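Local coordinates for probable primosomal replication protein n (Ralstonia solanacearum, PDB 4FDB) that probably binds single-stranded DNA as a homodimer and helps reload the replicative helicase at stalled replication forks, stabilising PriA on DNA and promoting its complex with DnaT, at residues L5-T10 / F48-L53; P25-L30 / V61-A66; G75-K80 / K85-H90. The protein carries 3 engineered substitutions. All blocks are in the same frame, centred on the assembly; numbering follows the deposited sequence.

Interaction 1: residues L5-T10 / F48-L53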
loop_
_atom_site.group_PDB
_atom_site.type_symbol
_atom_site.label_atom_id
_atom_site.label_comp_id
_atom_site.label_asym_id
_atom_site.label_seq_id
_atom_site.Cartn_x
_atom_site.Cartn_y
_atom_site.Cartn_z
ATOM N N LEU A 5 3.128 -4.424 2.750
ATOM C CA LEU A 5 2.132 -4.670 1.725
ATOM C C LEU A 5 2.391 -6.053 1.135
ATOM O O LEU A 5 3.531 -6.381 0.803
ATOM C CB LEU A 5 2.243 -3.625 0.610
ATOM C CG LEU A 5 1.285 -3.866 -0.573
ATOM C CD1 LEU A 5 -0.163 -3.768 -0.103
ATOM C CD2 LEU A 5 1.518 -2.892 -1.724
ATOM N N GLN A 6 1.342 -6.863 1.042
ATOM C CA GLN A 6 1.400 -8.132 0.313
ATOM C C GLN A 6 0.485 -7.979 -0.879
ATOM O O GLN A 6 -0.658 -7.582 -0.727
ATOM C CB GLN A 6 0.871 -9.265 1.177
ATOM C CG GLN A 6 1.619 -9.502 2.473
ATOM C CD GLN A 6 0.841 -10.412 3.393
ATOM O OE1 GLN A 6 0.055 -9.953 4.222
ATOM N NE2 GLN A 6 1.039 -11.717 3.237
ATOM N N LEU A 7 0.979 -8.299 -2.068
ATOM C CA LEU A 7 0.202 -8.050 -3.258
ATOM C C LEU A 7 0.523 -9.130 -4.273
ATOM O O LEU A 7 1.689 -9.416 -4.516
ATOM C CB LEU A 7 0.544 -6.671 -3.825
ATOM C CG LEU A 7 -0.424 -6.119 -4.887
ATOM C CD1 LEU A 7 -1.782 -5.835 -4.258
ATOM C CD2 LEU A 7 0.124 -4.856 -5.509
ATOM N N VAL A 8 -0.511 -9.752 -4.824
ATOM C CA VAL A 8 -0.327 -10.626 -5.977
ATOM C C VAL A 8 -0.752 -9.830 -7.197
ATOM O O VAL A 8 -1.897 -9.405 -7.284
ATOM C CB VAL A 8 -1.183 -11.883 -5.867
ATOM C CG1 VAL A 8 -1.223 -12.622 -7.215
ATOM C CG2 VAL A 8 -0.638 -12.781 -4.774
ATOM N N ALA A 9 0.161 -9.624 -8.140
ATOM C CA ALA A 9 -0.105 -8.675 -9.215
ATOM C C ALA A 9 0.698 -9.021 -10.454
ATOM O O ALA A 9 1.708 -9.710 -10.375
ATOM C CB ALA A 9 0.220 -7.260 -8.758
ATOM N N THR A 10 0.235 -8.533 -11.599
ATOM C CA THR A 10 0.876 -8.810 -12.872
ATOM C C THR A 10 1.916 -7.741 -13.179
ATOM O O THR A 10 1.642 -6.551 -13.058
ATOM C CB THR A 10 -0.176 -8.817 -13.985
ATOM O OG1 THR A 10 -1.153 -9.820 -13.690
ATOM C CG2 THR A 10 0.460 -9.095 -15.348
ATOM N N PHE A 48 -6.421 -1.941 -9.741
ATOM C CA PHE A 48 -5.593 -0.746 -9.796
ATOM C C PHE A 48 -4.211 -1.115 -10.300
ATOM O O PHE A 48 -3.848 -2.298 -10.355
ATOM C CB PHE A 48 -5.495 -0.074 -8.403
ATOM C CG PHE A 48 -4.839 -0.928 -7.350
ATOM C CD1 PHE A 48 -3.466 -0.843 -7.119
ATOM C CD2 PHE A 48 -5.594 -1.792 -6.572
ATOM C CE1 PHE A 48 -2.856 -1.627 -6.150
ATOM C CE2 PHE A 48 -4.984 -2.581 -5.606
ATOM C CZ PHE A 48 -3.623 -2.492 -5.386
ATOM N N SER A 49 -3.437 -0.099 -10.657
ATOM C CA SER A 49 -2.033 -0.302 -10.965
ATOM C C SER A 49 -1.219 0.469 -9.938
ATOM O O SER A 49 -1.702 1.453 -9.372
ATOM C CB SER A 49 -1.721 0.185 -12.369
ATOM O OG SER A 49 -2.405 -0.624 -13.316
ATOM N N ILE A 50 -0.007 0.003 -9.683
ATOM C CA ILE A 50 0.824 0.650 -8.669
ATOM C C ILE A 50 2.283 0.655 -9.118
ATOM O O ILE A 50 2.777 -0.322 -9.683
ATOM C CB ILE A 50 0.648 -0.039 -7.299
ATOM C CG1 ILE A 50 1.343 0.756 -6.190
ATOM C CG2 ILE A 50 1.122 -1.499 -7.362
ATOM C CD1 ILE A 50 1.088 0.181 -4.785
ATOM N N GLU A 51 2.960 1.787 -8.919
ATOM C CA GLU A 51 4.384 1.852 -9.203
ATOM C C GLU A 51 5.150 1.092 -8.137
ATOM O O GLU A 51 4.861 1.216 -6.947
ATOM C CB GLU A 51 4.845 3.316 -9.247
ATOM C CG GLU A 51 4.287 4.095 -10.440
ATOM C CD GLU A 51 5.006 3.783 -11.751
ATOM O OE1 GLU A 51 6.051 3.093 -11.715
ATOM O OE2 GLU A 51 4.527 4.228 -12.822
ATOM N N ALA A 52 6.126 0.293 -8.562
ATOM C CA ALA A 52 6.918 -0.488 -7.627
ATOM C C ALA A 52 8.382 -0.370 -8.008
ATOM O O ALA A 52 8.724 0.178 -9.066
ATOM C CB ALA A 52 6.479 -1.957 -7.637
ATOM N N LEU A 53 9.244 -0.873 -7.142
ATOM C CA LEU A 53 10.651 -0.962 -7.492
ATOM C C LEU A 53 11.332 -2.053 -6.695
ATOM O O LEU A 53 10.883 -2.423 -5.609
ATOM C CB LEU A 53 11.354 0.390 -7.332
ATOM C CG LEU A 53 11.638 0.981 -5.953
ATOM C CD1 LEU A 53 12.878 0.352 -5.299
ATOM C CD2 LEU A 53 11.837 2.472 -6.082
#
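Leu7 divides its isobutyl group between two residues of the crossing strand: methyl CD1 goes to Phe48 and methyl CD2 to Ile50. CD1 stops 4.0 Å from Phe48 CZ, coming obliquely at the far end of the ring. Leu7 and Phe48 reach for each other from opposite directions. The phenyl can get there because its CG sits between the backbone N and the carbonyl carbon (chi1 63°). Phe48 leaves its backbone beside strand 5-10 rather than facing it, yet this torsion swings the ring across the gap, with CZ leading. The other methyl, Leu7 CD2, lies 4.0 Å from Ile50 CG2, the short branch of the isoleucine. The long branch runs on extended, CG1 anti to the backbone N (chi1 -171°) and CD1 anti again, and points its end methyl at Leu5. That last pair is the loosest of the three, with Leu5 CD2 4.4 Å from Ile50 CD1.

Nothing polar passes between the segments. Their axes approach no closer than 9.0 Å and run at 97° to one another, so they are joined by side chains alone. This fits the OB fold of the single-strand-binding protein clan, in which a five-stranded beta barrel wraps round a hydrophobic interior and brings non-neighbouring strands face to face. All four residues are buried there. Phe89 of strand 87-96 packs on Leu5 from within the same interior, and Tyr33 of strand 25-37 lies against both Leu7 and Phe48, meeting the latter ring to ring. Along the backbone of strand 5-10, Leu5, Gln6 and Leu7 pair antiparallel with a strand of the second subunit, while Asn3 of that subunit packs on Leu7 and Phe48.

Interaction 2: residues P25-L30 / V61-A66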
loop_
_atom_site.group_PDB
_atom_site.type_symbol
_atom_site.label_atom_id
_atom_site.label_comp_id
_atom_site.label_asym_id
_atom_site.label_seq_id
_atom_site.Cartn_x
_atom_site.Cartn_y
_atom_site.Cartn_z
ATOM N N PRO A 25 21.725 -1.123 -7.682
ATOM C CA PRO A 25 20.804 -1.114 -8.822
ATOM C C PRO A 25 19.349 -0.997 -8.405
ATOM O O PRO A 25 18.948 -1.573 -7.398
ATOM C CB PRO A 25 21.036 -2.479 -9.480
ATOM C CG PRO A 25 21.560 -3.353 -8.404
ATOM C CD PRO A 25 22.296 -2.456 -7.424
ATOM N N ILE A 26 18.571 -0.281 -9.210
ATOM C CA ILE A 26 17.137 -0.138 -8.997
ATOM C C ILE A 26 16.418 -0.432 -10.293
ATOM O O ILE A 26 16.798 0.097 -11.332
ATOM C CB ILE A 26 16.788 1.314 -8.692
ATOM C CG1 ILE A 26 17.625 1.841 -7.525
ATOM C CG2 ILE A 26 15.286 1.461 -8.461
ATOM C CD1 ILE A 26 17.236 1.271 -6.208
ATOM N N VAL A 27 15.378 -1.255 -10.224
ATOM C CA VAL A 27 14.471 -1.432 -11.357
ATOM C C VAL A 27 13.086 -0.944 -10.954
ATOM O O VAL A 27 12.464 -1.505 -10.057
ATOM C CB VAL A 27 14.421 -2.903 -11.847
ATOM C CG1 VAL A 27 13.274 -3.115 -12.836
ATOM C CG2 VAL A 27 15.750 -3.293 -12.497
ATOM N N ASN A 28 12.636 0.129 -11.595
ATOM C CA ASN A 28 11.274 0.616 -11.436
ATOM C C ASN A 28 10.330 -0.175 -12.318
ATOM O O ASN A 28 10.668 -0.516 -13.444
ATOM C CB ASN A 28 11.197 2.086 -11.819
ATOM C CG ASN A 28 11.824 2.983 -10.777
ATOM O OD1 ASN A 28 13.014 3.274 -10.833
ATOM N ND2 ASN A 28 11.022 3.424 -9.818
ATOM N N CYS A 29 9.143 -0.462 -11.812
ATOM C CA CYS A 29 8.180 -1.187 -12.627
ATOM C C CYS A 29 6.763 -0.762 -12.299
ATOM O O CYS A 29 6.530 0.033 -11.385
ATOM C CB CYS A 29 8.363 -2.693 -12.459
ATOM S SG CYS A 29 8.150 -3.288 -10.791
ATOM N N LEU A 30 5.823 -1.252 -13.100
ATOM C CA LEU A 30 4.411 -1.003 -12.876
ATOM C C LEU A 30 3.759 -2.361 -12.706
ATOM O O LEU A 30 3.972 -3.273 -13.532
ATOM C CB LEU A 30 3.810 -0.308 -14.102
ATOM C CG LEU A 30 2.328 0.079 -14.042
ATOM C CD1 LEU A 30 2.095 1.133 -12.968
ATOM C CD2 LEU A 30 1.862 0.585 -15.395
ATOM N N VAL A 61 16.587 -9.502 -9.880
ATOM C CA VAL A 61 15.487 -10.442 -10.039
ATOM C C VAL A 61 14.424 -9.892 -10.987
ATOM O O VAL A 61 13.986 -10.588 -11.900
ATOM C CB VAL A 61 14.839 -10.795 -8.686
ATOM C CG1 VAL A 61 13.532 -11.572 -8.906
ATOM C CG2 VAL A 61 15.815 -11.592 -7.818
ATOM N N LEU A 62 14.023 -8.644 -10.782
ATOM C CA LEU A 62 12.985 -8.033 -11.618
ATOM C C LEU A 62 13.457 -7.880 -13.049
ATOM O O LEU A 62 12.672 -8.017 -13.991
ATOM C CB LEU A 62 12.585 -6.658 -11.078
ATOM C CG LEU A 62 11.661 -6.614 -9.869
ATOM C CD1 LEU A 62 11.541 -5.177 -9.388
ATOM C CD2 LEU A 62 10.301 -7.186 -10.244
ATOM N N ASP A 63 14.752 -7.624 -13.211
ATOM C CA ASP A 63 15.333 -7.380 -14.524
ATOM C C ASP A 63 15.259 -8.597 -15.449
ATOM O O ASP A 63 15.458 -8.473 -16.658
ATOM C CB ASP A 63 16.789 -6.920 -14.378
ATOM C CG ASP A 63 17.323 -6.250 -15.633
ATOM O OD1 ASP A 63 16.651 -5.340 -16.169
ATOM O OD2 ASP A 63 18.417 -6.638 -16.091
ATOM N N ARG A 64 14.985 -9.771 -14.886
ATOM C CA ARG A 64 14.915 -10.997 -15.676
ATOM C C ARG A 64 13.496 -11.550 -15.804
ATOM O O ARG A 64 13.288 -12.615 -16.380
ATOM C CB ARG A 64 15.836 -12.077 -15.100
ATOM C CG ARG A 64 15.438 -12.571 -13.720
ATOM C CD ARG A 64 15.780 -14.039 -13.517
ATOM N NE ARG A 64 15.872 -14.393 -12.100
ATOM C CZ ARG A 64 14.829 -14.646 -11.315
ATOM N NH1 ARG A 64 13.597 -14.580 -11.797
ATOM N NH2 ARG A 64 15.022 -14.963 -10.042
ATOM N N ILE A 65 12.521 -10.825 -15.282
ATOM C CA ILE A 65 11.137 -11.298 -15.326
ATOM C C ILE A 65 10.375 -10.730 -16.529
ATOM O O ILE A 65 10.419 -9.529 -16.775
ATOM C CB ILE A 65 10.410 -10.935 -14.025
ATOM C CG1 ILE A 65 11.020 -11.723 -12.859
ATOM C CG2 ILE A 65 8.920 -11.226 -14.143
ATOM C CD1 ILE A 65 10.465 -11.333 -11.519
ATOM N N ALA A 66 9.687 -11.591 -17.274
ATOM C CA ALA A 66 8.931 -11.154 -18.448
ATOM C C ALA A 66 7.686 -10.370 -18.043
ATOM O O ALA A 66 6.949 -10.788 -17.150
ATOM C CB ALA A 66 8.520 -12.348 -19.284
#
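Leu62 of the short helix 57-62 lies over strand 25-30 and meets it at two residues. Val61 just before it contributes backbone, its carbonyl O accepting from Arg64 N. Leu62 then presents two separate parts of its side chain. Its CB packs against Val27 CG1 at 4.0 Å, and CD1 reaches further along the strand to rest 3.8 Å from Val27 O and 4.1 Å from Cys29 SG. With CG anti to its own carbonyl carbon (chi1 -78°) and the chain extended beyond it, the leucine spans the two-residue step from Val27 to Cys29, whose side chains point to the same side of the strand. At Asp63 the contact turns to methylene packing: Val27 CG2 lies 4.2 Å from Asp63 CB, while the carboxylate of Asp63 keeps a long, weak ion pair with Arg14. Leu62 to Ile65 form a type I turn, with Ile65 N bonded to Leu62 O at 3.1 Å, and this carries the chain away from the strand. Ile65 turns its side chain to Leu94 of strand 87-96. Helix 57-62 follows the third strand and precedes the fourth, the place of the helix that caps the barrel end in OB folds. Leu62 thus touches strand 25-37 on one hand and Leu94 on the other, with Leu11 of strand 3-19 packed by Cys29 and Met17 of the same strand by Asp63.

Interaction 3: residues G75-K80 / K85-H90; sequences GFLARK and KALVFH
His90 lies over one face of the Phe76 ring, its CB 3.6 Å from the ring centroid and only 16° off the normal, a CH-pi contact. The imidazole continues from there nearly parallel to the phenyl, planes at 19°, but slid so far that the rings barely overlap. Phe76 CE1 in turn sits over one face of the imidazole, toward its rim, while Ala78 CB approaches the histidine obliquely. In the imidazole plane, at the edge, are Val88 O and a water that bonds both His90 NE2 and Arg79 O, which helps hold the ring in this orientation. Phe89 is on the other side of the sheet, with Leu77. Its CG is anti to the backbone N, and this brings the ring edge up to Gly75, where CE1 is 3.6 Å from Gly75 N.

Between these two layers of rings, strands 75-79 and 87-90 form an antiparallel hairpin, part of the last two strands of the OB fold (70-79 and 87-96); residues 82-84 of its loop are not modelled. Phe76 and His90 are a hydrogen-bonded pair, as are Ala78 and Val88, and Lys80 N adds a fifth bond, nearly straight at 170°, to Ala86 O (3.0 Å). Gly75 CA lies 3.1 Å from His90 O, a CA-H...O contact at a backbone shape that suits glycine. Leu87 CD2 covers Ala78 O, already bonded to Val88 N. Lys80 bends at chi2 and lays its CD 4.0 Å from Val88 CB. Phe76, Leu77, Ala78 and Arg79 also pack on the second subunit. Backbone bonds therefore set the register, while the water joining His90 NE2 to Arg79 O ties the imidazole to the opposite strand.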
loop_
_atom_site.group_PDB
_atom_site.type_symbol
_atom_site.label_atom_id
_atom_site.label_comp_id
_atom_site.label_asym_id
_atom_site.label_seq_id
_atom_site.Cartn_x
_atom_site.Cartn_y
_atom_site.Cartn_z
ATOM N N GLY A 75 6.530 -6.308 0.602
ATOM C CA GLY A 75 7.445 -5.201 0.744
ATOM C C GLY A 75 6.803 -4.100 1.522
ATOM O O GLY A 75 5.950 -4.368 2.379
ATOM N N PHE A 76 7.214 -2.871 1.234
ATOM C CA PHE A 76 6.740 -1.732 2.017
ATOM C C PHE A 76 6.469 -0.533 1.136
ATOM O O PHE A 76 6.953 -0.465 0.020
ATOM C CB PHE A 76 7.752 -1.372 3.110
ATOM C CG PHE A 76 9.118 -0.966 2.591
ATOM C CD1 PHE A 76 9.445 0.376 2.422
ATOM C CD2 PHE A 76 10.086 -1.927 2.318
ATOM C CE1 PHE A 76 10.715 0.756 1.978
ATOM C CE2 PHE A 76 11.354 -1.559 1.865
ATOM C CZ PHE A 76 11.662 -0.224 1.679
ATOM N N LEU A 77 5.654 0.400 1.624
ATOM C CA LEU A 77 5.394 1.625 0.877
ATOM C C LEU A 77 6.383 2.717 1.286
ATOM O O LEU A 77 6.820 2.766 2.426
ATOM C CB LEU A 77 3.981 2.135 1.159
ATOM C CG LEU A 77 2.864 1.217 0.671
ATOM C CD1 LEU A 77 1.510 1.810 1.070
ATOM C CD2 LEU A 77 2.949 1.031 -0.837
ATOM N N ALA A 78 6.704 3.606 0.352
ATOM C CA ALA A 78 7.554 4.747 0.647
ATOM C C ALA A 78 7.240 5.867 -0.320
ATOM O O ALA A 78 6.489 5.667 -1.263
ATOM C CB ALA A 78 9.022 4.367 0.577
ATOM N N ARG A 79 7.765 7.056 -0.034
ATOM C CA ARG A 79 7.632 8.191 -0.934
ATOM C C ARG A 79 8.548 8.004 -2.129
ATOM O O ARG A 79 9.674 7.518 -1.983
ATOM C CB ARG A 79 8.015 9.489 -0.228
ATOM C CG ARG A 79 6.895 10.161 0.518
ATOM C CD ARG A 79 7.327 11.546 0.991
ATOM N NE ARG A 79 6.274 12.217 1.745
ATOM C CZ ARG A 79 6.463 12.811 2.920
ATOM N NH1 ARG A 79 7.671 12.816 3.469
ATOM N NH2 ARG A 79 5.447 13.396 3.543
ATOM N N LYS A 80 8.059 8.394 -3.303
ATOM C CA LYS A 80 8.830 8.327 -4.542
ATOM C C LYS A 80 10.119 9.137 -4.414
ATOM O O LYS A 80 11.212 8.635 -4.692
ATOM C CB LYS A 80 7.987 8.869 -5.701
ATOM C CG LYS A 80 8.478 8.497 -7.093
ATOM C CD LYS A 80 8.144 7.055 -7.418
ATOM C CE LYS A 80 8.395 6.733 -8.886
ATOM N NZ LYS A 80 8.100 5.301 -9.192
ATOM N N LYS A 85 3.103 13.403 -1.288
ATOM C CA LYS A 85 3.656 13.089 -2.599
ATOM C C LYS A 85 3.325 11.650 -2.989
ATOM O O LYS A 85 2.810 10.875 -2.174
ATOM C CB LYS A 85 5.173 13.298 -2.607
ATOM C CG LYS A 85 5.729 13.791 -3.934
ATOM C CD LYS A 85 5.761 15.304 -3.967
ATOM C CE LYS A 85 6.633 15.837 -2.842
ATOM N NZ LYS A 85 6.588 17.321 -2.753
ATOM N N ALA A 86 3.636 11.302 -4.235
ATOM C CA ALA A 86 3.352 9.980 -4.778
ATOM C C ALA A 86 4.071 8.888 -3.997
ATOM O O ALA A 86 5.115 9.136 -3.390
ATOM C CB ALA A 86 3.751 9.921 -6.241
ATOM N N LEU A 87 3.514 7.683 -4.026
ATOM C CA LEU A 87 4.098 6.559 -3.304
ATOM C C LEU A 87 4.584 5.475 -4.259
ATOM O O LEU A 87 4.121 5.361 -5.383
ATOM C CB LEU A 87 3.089 5.941 -2.339
ATOM C CG LEU A 87 2.547 6.824 -1.216
ATOM C CD1 LEU A 87 1.697 5.957 -0.297
ATOM C CD2 LEU A 87 3.687 7.491 -0.458
ATOM N N VAL A 88 5.511 4.667 -3.771
ATOM C CA VAL A 88 6.049 3.573 -4.545
ATOM C C VAL A 88 6.090 2.336 -3.658
ATOM O O VAL A 88 6.383 2.437 -2.466
ATOM C CB VAL A 88 7.452 3.929 -5.084
ATOM C CG1 VAL A 88 8.400 4.303 -3.947
ATOM C CG2 VAL A 88 8.026 2.785 -5.903
ATOM N N PHE A 89 5.777 1.180 -4.236
ATOM C CA PHE A 89 5.849 -0.104 -3.543
ATOM C C PHE A 89 7.269 -0.674 -3.655
ATOM O O PHE A 89 7.676 -1.124 -4.723
ATOM C CB PHE A 89 4.815 -1.044 -4.180
ATOM C CG PHE A 89 4.795 -2.460 -3.624
ATOM C CD1 PHE A 89 5.241 -2.754 -2.343
ATOM C CD2 PHE A 89 4.287 -3.496 -4.402
ATOM C CE1 PHE A 89 5.198 -4.063 -1.853
ATOM C CE2 PHE A 89 4.249 -4.803 -3.931
ATOM C CZ PHE A 89 4.701 -5.089 -2.649
ATOM N N HIS A 90 8.025 -0.643 -2.560
ATOM C CA HIS A 90 9.358 -1.254 -2.553
ATOM C C HIS A 90 9.220 -2.746 -2.312
ATOM O O HIS A 90 8.756 -3.171 -1.260
ATOM C CB HIS A 90 10.234 -0.655 -1.448
ATOM C CG HIS A 90 10.727 0.726 -1.736
ATOM N ND1 HIS A 90 12.069 1.034 -1.808
ATOM C CD2 HIS A 90 10.064 1.891 -1.926
ATOM C CE1 HIS A 90 12.212 2.324 -2.047
ATOM N NE2 HIS A 90 11.010 2.870 -2.116
HETATM O O HOH W 1 3.664 11.356 1.270
HETATM O O HOH W 2 11.257 5.495 -2.848
#

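In the fold
All three contacts build on the same curled sheet, but at different depths. Interaction 1, nearest the centre of the chain, is wholly apolar and joins strands that face each other across the interior. Interaction 2 is also buried, though Asp63 brings a partly exposed edge, and it packs the short helix against the sheet. Interaction 3 is partly buried, and there main-chain hydrogen bonds join paired strands, with waters linking Arg79 to Lys85 and His90. They meet directly: Ala52 O with Cys29 N links interactions 1 and 2, while Leu5 N with Gly75 O and Glu51 O with Phe89 N link 1 and 3. Interactions 1 and 3 both touch the second subunit; interaction 2 does not.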